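Local coordinates for protein tryparedoxin II (Crithidia fasciculata, PDB 1I5G) that probably passes reducing equivalents from trypanothione to protein partners as a thioredoxin-like dithiol-disulfide oxidoreductase, and is joined here to glutathionylspermidine by a mixed disulfide, at residues A[38-41]-A[42-45]; A[49-52]-A[53-57]; A[92-95]-A[96-99]; A[128-131]-A[132-135]. The protein carries 1 engineered substitution. All coordinates share one frame; numbering follows the deposited sequence.

Contact 1. Residues A[38-41]-A[42-45]; sequences SWCP and PSRA. Engineered in segment 42-45: Ser43 (natural residue Cys). With TS5 (glutathionylspermidine), chain C.
Arg44 lays one face of its guanidinium over the CA of Pro41, which stands 3.7 Å above the plane and toward the rim of the group. In the guanidinium plane the carbonyl oxygen of Ser38 takes a nearly straight bond from NH1, with Arg44 NH1 to Ser38 O at 2.8 Å and 168° at the hydrogen. The bend at chi3 (-43°) folds the arginine back, so that it spans the turn leading into the helix. Cys40 is the N-cap, and its carbonyl oxygen accepts the amide of Arg44 at 3.0 Å from N to O. Its SG stands opposite the backbone N (chi1 -176°), beside the Pro42 ring in the first helical turn: Cys40 SG is 3.5 Å from Pro42 CD. From there it is bonded to the ligand, Cys40 SG to TS5 SG2 measuring 2.1 Å, a disulfide. Trp39 packs against the ligand cysteine, its CZ3 lying 3.5 Å from TS5 CB2, while its NE1 is held by Trp70 O. Ser43, an engineered residue where the natural protein has cysteine, puts its OG 3.9 Å from Cys40 SG. Trp-Cys-Pro-Pro followed by that natural cysteine is the redox signature of tryparedoxins, and the mixed disulfide is consistent with Cys40 engaging the thiol of glutathionylspermidine. The turn links strand 30-36 to the start of helix 41-57. Ile109, in the loop before strand 111-116, touches Cys40 and Ser43, and Tyr80 of helix 74-81 rests on Ser38 and Ser43.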
loop_
_atom_site.group_PDB
_atom_site.type_symbol
_atom_site.label_atom_id
_atom_site.label_comp_id
_atom_site.label_asym_id
_atom_site.label_seq_id
_atom_site.Cartn_x
_atom_site.Cartn_y
_atom_site.Cartn_z
ATOM N N SER A 38 -1.718 12.996 -3.664
ATOM C CA SER A 38 -0.864 14.007 -4.261
ATOM C C SER A 38 -1.094 15.384 -3.649
ATOM O O SER A 38 -0.199 16.235 -3.781
ATOM C CB SER A 38 -0.994 14.027 -5.776
ATOM O OG SER A 38 -2.251 14.539 -6.082
ATOM N N TRP A 39 -2.203 15.678 -2.981
ATOM C CA TRP A 39 -2.395 17.005 -2.386
ATOM C C TRP A 39 -1.508 17.166 -1.166
ATOM O O TRP A 39 -1.385 18.298 -0.699
ATOM C CB TRP A 39 -3.847 17.182 -1.989
ATOM C CG TRP A 39 -4.395 16.250 -0.956
ATOM C CD1 TRP A 39 -5.129 15.114 -1.165
ATOM C CD2 TRP A 39 -4.298 16.341 0.475
ATOM N NE1 TRP A 39 -5.465 14.504 0.016
ATOM C CE2 TRP A 39 -4.970 15.242 1.056
ATOM C CE3 TRP A 39 -3.706 17.257 1.356
ATOM C CZ2 TRP A 39 -5.069 15.041 2.418
ATOM C CZ3 TRP A 39 -3.819 17.022 2.727
ATOM C CH2 TRP A 39 -4.492 15.950 3.236
ATOM N N CYS A 40 -0.894 16.134 -0.615
ATOM C CA CYS A 40 -0.083 16.198 0.592
ATOM C C CYS A 40 1.402 16.209 0.258
ATOM O O CYS A 40 1.962 15.214 -0.180
ATOM C CB CYS A 40 -0.417 14.993 1.465
ATOM S SG CYS A 40 0.404 14.947 3.097
ATOM N N PRO A 41 2.066 17.345 0.445
ATOM C CA PRO A 41 3.505 17.395 0.154
ATOM C C PRO A 41 4.323 16.350 0.864
ATOM O O PRO A 41 5.128 15.678 0.214
ATOM C CB PRO A 41 3.935 18.838 0.441
ATOM C CG PRO A 41 2.692 19.572 0.411
ATOM C CD PRO A 41 1.559 18.657 0.895
ATOM N N PRO A 42 4.171 16.146 2.175
ATOM C CA PRO A 42 4.963 15.089 2.801
ATOM C C PRO A 42 4.839 13.690 2.202
ATOM O O PRO A 42 5.731 12.856 2.115
ATOM C CB PRO A 42 4.499 15.159 4.265
ATOM C CG PRO A 42 3.973 16.480 4.455
ATOM C CD PRO A 42 3.330 16.868 3.146
ATOM N N SER A 43 3.623 13.405 1.735
ATOM C CA SER A 43 3.330 12.134 1.064
ATOM C C SER A 43 3.971 11.958 -0.289
ATOM O O SER A 43 4.544 10.950 -0.677
ATOM C CB SER A 43 1.862 11.958 0.703
ATOM O OG SER A 43 1.215 11.401 1.778
ATOM N N ARG A 44 3.828 13.027 -1.061
ATOM C CA ARG A 44 4.538 13.091 -2.315
ATOM C C ARG A 44 6.052 12.941 -2.144
ATOM O O ARG A 44 6.722 12.366 -2.994
ATOM C CB ARG A 44 4.324 14.438 -3.000
ATOM C CG ARG A 44 2.925 14.627 -3.503
ATOM C CD ARG A 44 2.841 15.725 -4.591
ATOM N NE ARG A 44 3.653 16.878 -4.212
ATOM C CZ ARG A 44 3.165 17.981 -3.648
ATOM N NH1 ARG A 44 1.863 18.135 -3.385
ATOM N NH2 ARG A 44 3.991 18.975 -3.344
ATOM N N ALA A 45 6.607 13.507 -1.077
ATOM C CA ALA A 45 8.046 13.432 -0.847
ATOM C C ALA A 45 8.488 12.075 -0.336
ATOM O O ALA A 45 9.643 11.679 -0.433
ATOM C CB ALA A 45 8.404 14.490 0.158
HETATM N N1 TS5 C . 4.813 15.325 9.498
HETATM C CA1 TS5 C . 3.868 14.186 9.445
HETATM C C1 TS5 C . 4.396 13.111 8.532
HETATM O OE1 TS5 C . 3.948 11.945 8.626
HETATM O OE2 TS5 C . 5.268 13.422 7.683
HETATM C CB1 TS5 C . 2.466 14.557 8.956
HETATM C CG1 TS5 C . 2.427 14.883 7.468
HETATM C CD1 TS5 C . 1.194 15.714 7.251
HETATM O O1 TS5 C . 1.074 16.969 7.599
HETATM N N2 TS5 C . 0.152 15.157 6.637
HETATM C CA2 TS5 C . -1.178 15.680 6.591
HETATM C C2 TS5 C . -2.256 14.778 7.148
HETATM O O2 TS5 C . -2.271 13.456 6.911
HETATM C CB2 TS5 C . -1.532 15.878 5.116
HETATM S SG2 TS5 C . -0.256 16.660 4.096
HETATM N N3 TS5 C . -3.155 15.518 7.823
HETATM C CA3 TS5 C . -4.385 14.878 8.243
HETATM C C3 TS5 C . -4.554 14.864 9.740
HETATM O O3 TS5 C . -3.457 14.685 10.437
HETATM N "N1'" TS5 C . -5.687 15.020 10.409
HETATM C "C1'" TS5 C . -5.817 14.538 11.762
HETATM C "C2'" TS5 C . -6.113 15.764 12.607
HETATM N "N2'" TS5 C . -6.652 16.508 14.926
HETATM C "C3'" TS5 C . -6.528 15.367 14.025
HETATM C "C4'" TS5 C . -7.022 16.169 16.293
HETATM C "C5'" TS5 C . -7.661 17.312 17.088
HETATM C "C6'" TS5 C . -8.206 16.888 18.452
HETATM C "C7'" TS5 C . -8.259 18.030 19.464
HETATM N "N3'" TS5 C . -8.835 17.717 20.768
#

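Contact 2. Residues A[49-52]-A[53-57]; sequences QLID and FYKAH
With chi1 of Ile51 at -66°, its CG2 branch lies opposite the backbone N and faces the next turn, where Lys55, fully extended beyond CG, runs alongside it in the same direction. The methyl and the lysine chain meet tightly: Ile51 CG2 is 3.4 Å from Lys55 CE, closer than carbon atoms usually sit. The ammonium group just beyond does not reach the neighbouring carboxylate, since Asp52 OD1 and Lys55 NZ are 4.9 Å apart; a water fills the gap instead, donating to Asp52 OD1 at 2.7 Å and accepting from Lys55 NZ at a short 2.5 Å. The opposite charges probably interact across this water. Beneath this outer edge the backbone keeps i to i+4 bonding, with Lys55 N to Ile51 O at 2.9 Å and Ala56 N to Asp52 O at 3.0 Å. This is the C-terminal half of helix 41-57, the crossover helix of the beta-alpha-beta unit formed with strands 30-36 and 63-69 in the thioredoxin fold. Aromatic side chains make up much of the flank turned to the fold. Phe53 turns its ring inward (chi1 -167°), and the CD2 atom of His57, one turn on, sits 3.5 Å above the centre of the Phe53 ring plane; the imidazole in turn has Ala56 CB over one of its own faces. Tyr54 points back to the sheet, where its OH is bonded to Glu64 and its ring packs edge-to-face with Trp86. Phe53 also touches Val131 of helix 127-133, while Leu50 reaches Val65 of strand 63-69 as well as Trp86.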
loop_
_atom_site.group_PDB
_atom_site.type_symbol
_atom_site.label_atom_id
_atom_site.label_comp_id
_atom_site.label_asym_id
_atom_site.label_seq_id
_atom_site.Cartn_x
_atom_site.Cartn_y
_atom_site.Cartn_z
ATOM N N GLN A 49 11.067 7.573 -2.125
ATOM C CA GLN A 49 11.834 6.756 -1.202
ATOM C C GLN A 49 11.237 5.364 -1.169
ATOM O O GLN A 49 11.978 4.380 -1.100
ATOM C CB GLN A 49 11.811 7.278 0.225
ATOM C CG GLN A 49 12.502 8.655 0.332
ATOM C CD GLN A 49 12.143 9.338 1.642
ATOM O OE1 GLN A 49 10.963 9.436 1.957
ATOM N NE2 GLN A 49 13.112 9.807 2.424
ATOM N N LEU A 50 9.914 5.234 -1.195
ATOM C CA LEU A 50 9.229 3.952 -1.199
ATOM C C LEU A 50 9.421 3.270 -2.558
ATOM O O LEU A 50 9.595 2.061 -2.612
ATOM C CB LEU A 50 7.779 4.117 -0.792
ATOM C CG LEU A 50 6.994 2.801 -0.704
ATOM C CD1 LEU A 50 7.613 1.809 0.265
ATOM C CD2 LEU A 50 5.539 3.107 -0.358
ATOM N N ILE A 51 9.421 4.034 -3.644
ATOM C CA ILE A 51 9.750 3.445 -4.935
ATOM C C ILE A 51 11.136 2.795 -4.969
ATOM O O ILE A 51 11.292 1.667 -5.420
ATOM C CB ILE A 51 9.562 4.480 -6.068
ATOM C CG1 ILE A 51 8.083 4.873 -6.216
ATOM C CG2 ILE A 51 10.140 4.004 -7.401
ATOM C CD1 ILE A 51 7.819 6.008 -7.190
ATOM N N ASP A 52 12.144 3.492 -4.478
ATOM C CA ASP A 52 13.497 2.943 -4.479
ATOM C C ASP A 52 13.503 1.689 -3.618
ATOM O O ASP A 52 14.110 0.650 -3.932
ATOM C CB ASP A 52 14.520 3.966 -3.967
ATOM C CG ASP A 52 14.771 5.138 -4.925
ATOM O OD1 ASP A 52 14.389 5.051 -6.114
ATOM O OD2 ASP A 52 15.367 6.133 -4.457
ATOM N N PHE A 53 12.826 1.686 -2.467
ATOM C CA PHE A 53 12.751 0.560 -1.547
ATOM C C PHE A 53 12.090 -0.648 -2.208
ATOM O O PHE A 53 12.559 -1.781 -2.072
ATOM C CB PHE A 53 11.965 0.960 -0.292
ATOM C CG PHE A 53 12.101 -0.029 0.824
ATOM C CD1 PHE A 53 11.240 -1.113 0.925
ATOM C CD2 PHE A 53 13.093 0.108 1.784
ATOM C CE1 PHE A 53 11.364 -2.013 1.937
ATOM C CE2 PHE A 53 13.233 -0.792 2.808
ATOM C CZ PHE A 53 12.359 -1.865 2.874
ATOM N N TYR A 54 11.000 -0.381 -2.909
ATOM C CA TYR A 54 10.266 -1.407 -3.628
ATOM C C TYR A 54 11.126 -2.035 -4.736
ATOM O O TYR A 54 11.161 -3.244 -4.886
ATOM C CB TYR A 54 9.034 -0.815 -4.246
ATOM C CG TYR A 54 8.057 -1.713 -4.921
ATOM C CD1 TYR A 54 7.087 -2.414 -4.220
ATOM C CD2 TYR A 54 8.086 -1.868 -6.290
ATOM C CE1 TYR A 54 6.170 -3.219 -4.809
ATOM C CE2 TYR A 54 7.153 -2.685 -6.917
ATOM C CZ TYR A 54 6.190 -3.374 -6.172
ATOM O OH TYR A 54 5.267 -4.164 -6.830
ATOM N N LYS A 55 11.824 -1.205 -5.512
ATOM C CA LYS A 55 12.652 -1.776 -6.573
ATOM C C LYS A 55 13.755 -2.616 -5.963
ATOM O O LYS A 55 14.099 -3.687 -6.450
ATOM C CB LYS A 55 13.224 -0.650 -7.431
ATOM C CG LYS A 55 12.153 0.091 -8.199
ATOM C CD LYS A 55 12.752 1.239 -9.013
ATOM C CE LYS A 55 11.760 2.118 -9.740
ATOM N NZ LYS A 55 12.399 3.372 -10.258
ATOM N N ALA A 56 14.344 -2.176 -4.864
ATOM C CA ALA A 56 15.428 -2.917 -4.249
ATOM C C ALA A 56 15.022 -4.231 -3.613
ATOM O O ALA A 56 15.722 -5.243 -3.690
ATOM C CB ALA A 56 16.127 -2.038 -3.221
ATOM N N HIS A 57 13.858 -4.236 -2.956
ATOM C CA HIS A 57 13.490 -5.283 -2.009
ATOM C C HIS A 57 12.189 -6.056 -2.235
ATOM O O HIS A 57 12.015 -7.068 -1.563
ATOM C CB HIS A 57 13.450 -4.674 -0.600
ATOM C CG HIS A 57 14.692 -3.939 -0.202
ATOM N ND1 HIS A 57 15.922 -4.558 -0.148
ATOM C CD2 HIS A 57 14.889 -2.654 0.179
ATOM C CE1 HIS A 57 16.818 -3.664 0.233
ATOM N NE2 HIS A 57 16.228 -2.498 0.447
HETATM O O HOH W 1 13.295 5.091 -8.627
#

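Contact 3. Residues A[92-95]-A[96-99]; sequences EDRK and GMEF
Asp93 reaches forward over the start of the helix and takes the amide of Gly96, its OD1 lying 2.7 Å from Gly96 N. The bond is bent, 135° at the hydrogen, and the donor stands above the carboxylate plane, 50° out of it. This is an N-cap: the side chain, with CG opposite the backbone N (chi1 -175°), ties down an amide of the first turn. Its other oxygen, OD2, is bonded to Ser10 OG, so each carboxylate oxygen has a hydrogen-bond partner. The residue is also the centre of an inverse gamma turn, and its carbonyl starts the helical pattern, Asp93 O to Met97 N being 3.2 Å. Arg94 comes next, with its chain bent at chi2 and chi3, which folds the guanidinium back over Met97. The thioether methyl lies over one face, 3.3 Å above the plane and toward its rim; Met97 CE approaches Arg94 NH1 to 3.4 Å. The rotation of the group is fixed by NE bonding to Phe91 O and NH2 to Ser69 O, and Phe91 adds a cation-pi contact. Lys95 contributes mainly its backbone, Lys95 O accepting from Phe99 N at 2.9 Å, while its side chain runs out extended. The turn opens helix 94-103, which follows strand 87-88 and precedes strand 111-116. Arg94 fastens it to the end of strand 63-69, Met97 touches Trp70 in the loop just beyond that strand, and Tyr9, in the N-terminal loop before strand 12-15, meets Asp93 and Lys95.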
loop_
_atom_site.group_PDB
_atom_site.type_symbol
_atom_site.label_atom_id
_atom_site.label_comp_id
_atom_site.label_asym_id
_atom_site.label_seq_id
_atom_site.Cartn_x
_atom_site.Cartn_y
_atom_site.Cartn_z
ATOM N N GLU A 92 -12.487 4.301 -7.626
ATOM C CA GLU A 92 -13.941 4.374 -7.475
ATOM C C GLU A 92 -14.443 3.645 -6.252
ATOM O O GLU A 92 -15.567 3.879 -5.807
ATOM C CB GLU A 92 -14.661 3.953 -8.762
ATOM C CG GLU A 92 -14.368 4.887 -9.932
ATOM C CD GLU A 92 -14.917 6.278 -9.750
ATOM O OE1 GLU A 92 -16.170 6.387 -9.742
ATOM O OE2 GLU A 92 -14.101 7.206 -9.639
ATOM N N ASP A 93 -13.631 2.762 -5.670
ATOM C CA ASP A 93 -13.972 2.095 -4.409
ATOM C C ASP A 93 -13.625 3.010 -3.238
ATOM O O ASP A 93 -12.714 2.785 -2.437
ATOM C CB ASP A 93 -13.221 0.771 -4.257
ATOM C CG ASP A 93 -13.640 -0.009 -3.016
ATOM O OD1 ASP A 93 -14.560 0.397 -2.270
ATOM O OD2 ASP A 93 -13.021 -1.073 -2.779
ATOM N N ARG A 94 -14.379 4.095 -3.149
ATOM C CA ARG A 94 -14.231 5.040 -2.049
ATOM C C ARG A 94 -14.561 4.436 -0.688
ATOM O O ARG A 94 -13.849 4.604 0.303
ATOM C CB ARG A 94 -15.004 6.340 -2.332
ATOM C CG ARG A 94 -14.566 7.085 -3.625
ATOM C CD ARG A 94 -13.257 7.925 -3.528
ATOM N NE ARG A 94 -12.073 7.082 -3.452
ATOM C CZ ARG A 94 -10.902 7.437 -2.931
ATOM N NH1 ARG A 94 -10.729 8.650 -2.422
ATOM N NH2 ARG A 94 -9.900 6.583 -2.915
ATOM N N LYS A 95 -15.656 3.699 -0.672
ATOM C CA LYS A 95 -16.085 3.001 0.530
ATOM C C LYS A 95 -14.974 2.078 1.060
ATOM O O LYS A 95 -14.742 1.971 2.264
ATOM C CB LYS A 95 -17.367 2.185 0.286
ATOM C CG LYS A 95 -18.687 2.951 0.176
ATOM C CD LYS A 95 -19.905 2.024 0.055
ATOM C CE LYS A 95 -21.134 2.743 -0.508
ATOM N NZ LYS A 95 -22.376 1.931 -0.691
ATOM N N GLY A 96 -14.260 1.400 0.171
ATOM C CA GLY A 96 -13.186 0.484 0.555
ATOM C C GLY A 96 -11.989 1.216 1.131
ATOM O O GLY A 96 -11.311 0.765 2.054
ATOM N N MET A 97 -11.710 2.403 0.586
ATOM C CA MET A 97 -10.691 3.289 1.161
ATOM C C MET A 97 -11.060 3.721 2.581
ATOM O O MET A 97 -10.227 3.704 3.486
ATOM C CB MET A 97 -10.418 4.500 0.264
ATOM C CG MET A 97 -9.474 5.557 0.867
ATOM S SD MET A 97 -10.322 6.718 1.991
ATOM C CE MET A 97 -11.098 7.681 0.765
ATOM N N GLU A 98 -12.321 4.079 2.799
ATOM C CA GLU A 98 -12.728 4.522 4.143
ATOM C C GLU A 98 -12.685 3.342 5.133
ATOM O O GLU A 98 -12.281 3.498 6.288
ATOM C CB GLU A 98 -14.107 5.161 4.157
ATOM C CG GLU A 98 -14.230 6.414 3.313
ATOM C CD GLU A 98 -13.434 7.615 3.823
ATOM O OE1 GLU A 98 -12.974 7.584 4.985
ATOM O OE2 GLU A 98 -13.288 8.585 3.034
ATOM N N PHE A 99 -13.057 2.165 4.642
ATOM C CA PHE A 99 -13.017 0.941 5.429
ATOM C C PHE A 99 -11.604 0.660 5.951
ATOM O O PHE A 99 -11.343 0.360 7.142
ATOM C CB PHE A 99 -13.549 -0.201 4.580
ATOM C CG PHE A 99 -13.619 -1.503 5.289
ATOM C CD1 PHE A 99 -14.756 -1.852 6.000
ATOM C CD2 PHE A 99 -12.567 -2.374 5.235
ATOM C CE1 PHE A 99 -14.841 -3.068 6.666
ATOM C CE2 PHE A 99 -12.646 -3.599 5.897
ATOM C CZ PHE A 99 -13.794 -3.933 6.617
#

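Contact 4. Residues A[128-131]-A[132-135]; sequences RTMV and VKDP. With TS5 (glutathionylspermidine), chain C.
The last turn of helix 127-133 is closed by Lys133 N bonding to Thr129 O at 2.9 Å and by Asp134 N to Met130 O at 2.8 Å, the latter bent to 138° as Asp134 leaves helical geometry. Pro135 has no amide hydrogen to continue the pattern; its CA instead lies 3.6 Å from Val131 O in a CA-H...O contact. Along the outer side Thr129 and Lys133 run together, Thr129 OG1 sitting 3.6 Å from Lys133 CD. Met130, bent at chi2 and chi3, curls its methyl back under the turn, so that Met130 CE is 4.1 Å from Asp134 CB and equally near Lys133 CB. The Asp134 carboxylate turns to the C-terminal chain, where OD2 is bonded to Trp142 NE1 and Asp139 N and OD1 to Lys138 N. On the buried side Val131 packs on Phe46 of helix 41-57. Arg128 leads off in a different direction: chi1 of -177° followed by a bend at chi2 carries the guanidinium to the ligand. There it meets the carboxylate of the glutamyl end, with C1 of the ligand at the guanidinium edge and in its plane. The two bonds are paired and nearly straight, Arg128 NH1 to TS5 OE1 at 2.8 Å and Arg128 NH2 to TS5 OE2 also at 2.8 Å. Two parallel donors matched to two carboxylate oxygens form a bidentate clamp that restricts rotation of both groups, which probably helps to orient the glutathionyl part in the pocket.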
loop_
_atom_site.group_PDB
_atom_site.type_symbol
_atom_site.label_atom_id
_atom_site.label_comp_id
_atom_site.label_asym_id
_atom_site.label_seq_id
_atom_site.Cartn_x
_atom_site.Cartn_y
_atom_site.Cartn_z
ATOM N N ARG A 128 6.431 3.489 7.296
ATOM C CA ARG A 128 6.872 4.761 6.737
ATOM C C ARG A 128 8.209 5.175 7.337
ATOM O O ARG A 128 9.197 5.436 6.603
ATOM C CB ARG A 128 5.813 5.846 6.859
ATOM C CG ARG A 128 6.221 7.190 6.201
ATOM C CD ARG A 128 7.384 7.963 6.897
ATOM N NE ARG A 128 7.476 9.350 6.430
ATOM C CZ ARG A 128 6.679 10.264 6.888
ATOM N NH1 ARG A 128 5.757 10.015 7.792
ATOM N NH2 ARG A 128 6.834 11.488 6.394
ATOM N N THR A 129 8.279 5.198 8.658
ATOM C CA THR A 129 9.543 5.620 9.227
ATOM C C THR A 129 10.645 4.615 8.967
ATOM O O THR A 129 11.787 5.022 8.731
ATOM C CB THR A 129 9.512 5.997 10.693
ATOM O OG1 THR A 129 10.532 5.668 11.638
ATOM C CG2 THR A 129 8.317 6.664 11.191
ATOM N N MET A 130 10.331 3.317 8.997
ATOM C CA MET A 130 11.410 2.346 8.810
ATOM C C MET A 130 11.914 2.220 7.392
ATOM O O MET A 130 13.072 1.888 7.195
ATOM C CB MET A 130 11.047 1.008 9.431
ATOM C CG MET A 130 10.936 1.123 10.929
ATOM S SD MET A 130 12.263 1.959 11.849
ATOM C CE MET A 130 13.586 0.910 11.423
ATOM N N VAL A 131 11.126 2.502 6.368
ATOM C CA VAL A 131 11.691 2.581 5.049
ATOM C C VAL A 131 12.745 3.683 5.019
ATOM O O VAL A 131 13.777 3.546 4.372
ATOM C CB VAL A 131 10.570 2.870 4.031
ATOM C CG1 VAL A 131 11.035 3.450 2.742
ATOM C CG2 VAL A 131 9.826 1.542 3.804
ATOM N N VAL A 132 12.539 4.806 5.690
ATOM C CA VAL A 132 13.522 5.886 5.715
ATOM C C VAL A 132 14.726 5.516 6.569
ATOM O O VAL A 132 15.834 5.787 6.140
ATOM C CB VAL A 132 12.874 7.168 6.258
ATOM C CG1 VAL A 132 13.891 8.310 6.270
ATOM C CG2 VAL A 132 11.666 7.667 5.440
ATOM N N LYS A 133 14.504 4.906 7.729
ATOM C CA LYS A 133 15.590 4.581 8.658
ATOM C C LYS A 133 16.351 3.312 8.305
ATOM O O LYS A 133 17.494 3.126 8.741
ATOM C CB LYS A 133 15.092 4.502 10.078
ATOM C CG LYS A 133 14.555 5.833 10.612
ATOM C CD LYS A 133 14.142 5.757 12.035
ATOM C CE LYS A 133 15.270 5.581 13.045
ATOM N NZ LYS A 133 14.801 5.845 14.416
ATOM N N ASP A 134 15.769 2.416 7.538
ATOM C CA ASP A 134 16.358 1.118 7.195
ATOM C C ASP A 134 16.225 0.888 5.697
ATOM O O ASP A 134 15.589 -0.077 5.225
ATOM C CB ASP A 134 15.655 0.020 7.999
ATOM C CG ASP A 134 16.278 -1.353 7.810
ATOM O OD1 ASP A 134 17.483 -1.444 7.442
ATOM O OD2 ASP A 134 15.544 -2.334 8.057
ATOM N N PRO A 135 16.841 1.741 4.885
ATOM C CA PRO A 135 16.679 1.650 3.436
ATOM C C PRO A 135 17.215 0.349 2.797
ATOM O O PRO A 135 16.804 -0.009 1.700
ATOM C CB PRO A 135 17.440 2.881 2.917
ATOM C CG PRO A 135 18.418 3.161 3.979
ATOM C CD PRO A 135 17.744 2.861 5.255
HETATM N N1 TS5 C . 4.813 15.325 9.498
HETATM C CA1 TS5 C . 3.868 14.186 9.445
HETATM C C1 TS5 C . 4.396 13.111 8.532
HETATM O OE1 TS5 C . 3.948 11.945 8.626
HETATM O OE2 TS5 C . 5.268 13.422 7.683
HETATM C CB1 TS5 C . 2.466 14.557 8.956
HETATM C CG1 TS5 C . 2.427 14.883 7.468
HETATM C CD1 TS5 C . 1.194 15.714 7.251
HETATM O O1 TS5 C . 1.074 16.969 7.599
HETATM N N2 TS5 C . 0.152 15.157 6.637
HETATM C CA2 TS5 C . -1.178 15.680 6.591
HETATM C C2 TS5 C . -2.256 14.778 7.148
HETATM O O2 TS5 C . -2.271 13.456 6.911
HETATM C CB2 TS5 C . -1.532 15.878 5.116
HETATM S SG2 TS5 C . -0.256 16.660 4.096
HETATM N N3 TS5 C . -3.155 15.518 7.823
HETATM C CA3 TS5 C . -4.385 14.878 8.243
HETATM C C3 TS5 C . -4.554 14.864 9.740
HETATM O O3 TS5 C . -3.457 14.685 10.437
HETATM N "N1'" TS5 C . -5.687 15.020 10.409
HETATM C "C1'" TS5 C . -5.817 14.538 11.762
HETATM C "C2'" TS5 C . -6.113 15.764 12.607
HETATM N "N2'" TS5 C . -6.652 16.508 14.926
HETATM C "C3'" TS5 C . -6.528 15.367 14.025
HETATM C "C4'" TS5 C . -7.022 16.169 16.293
HETATM C "C5'" TS5 C . -7.661 17.312 17.088
HETATM C "C6'" TS5 C . -8.206 16.888 18.452
HETATM C "C7'" TS5 C . -8.259 18.030 19.464
HETATM N "N3'" TS5 C . -8.835 17.717 20.768
#

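In the fold
Every contact is local, the two segments of each adjoining in sequence, so none closes a long loop; they follow in series and neither nest nor cross. Contact 1 turns the chain from strand 30-36 into helix 41-57, and contact 2 ends that same helix, their centres about 17 Å apart. Contact 3 starts helix 94-103 across the chain's centre from contact 2, about 26 Å between centres. Contact 4 ends helix 127-133 and returns to contact 2: His57 NE2 probably bonds to Pro135 O, 2.8 Å apart, and Phe53 packs on the Asp134 backbone. Contacts 1 and 4 do not touch, yet glutathionylspermidine bridges them, through its cysteinyl sulfur at contact 1 and its glutamyl carboxylate at contact 4.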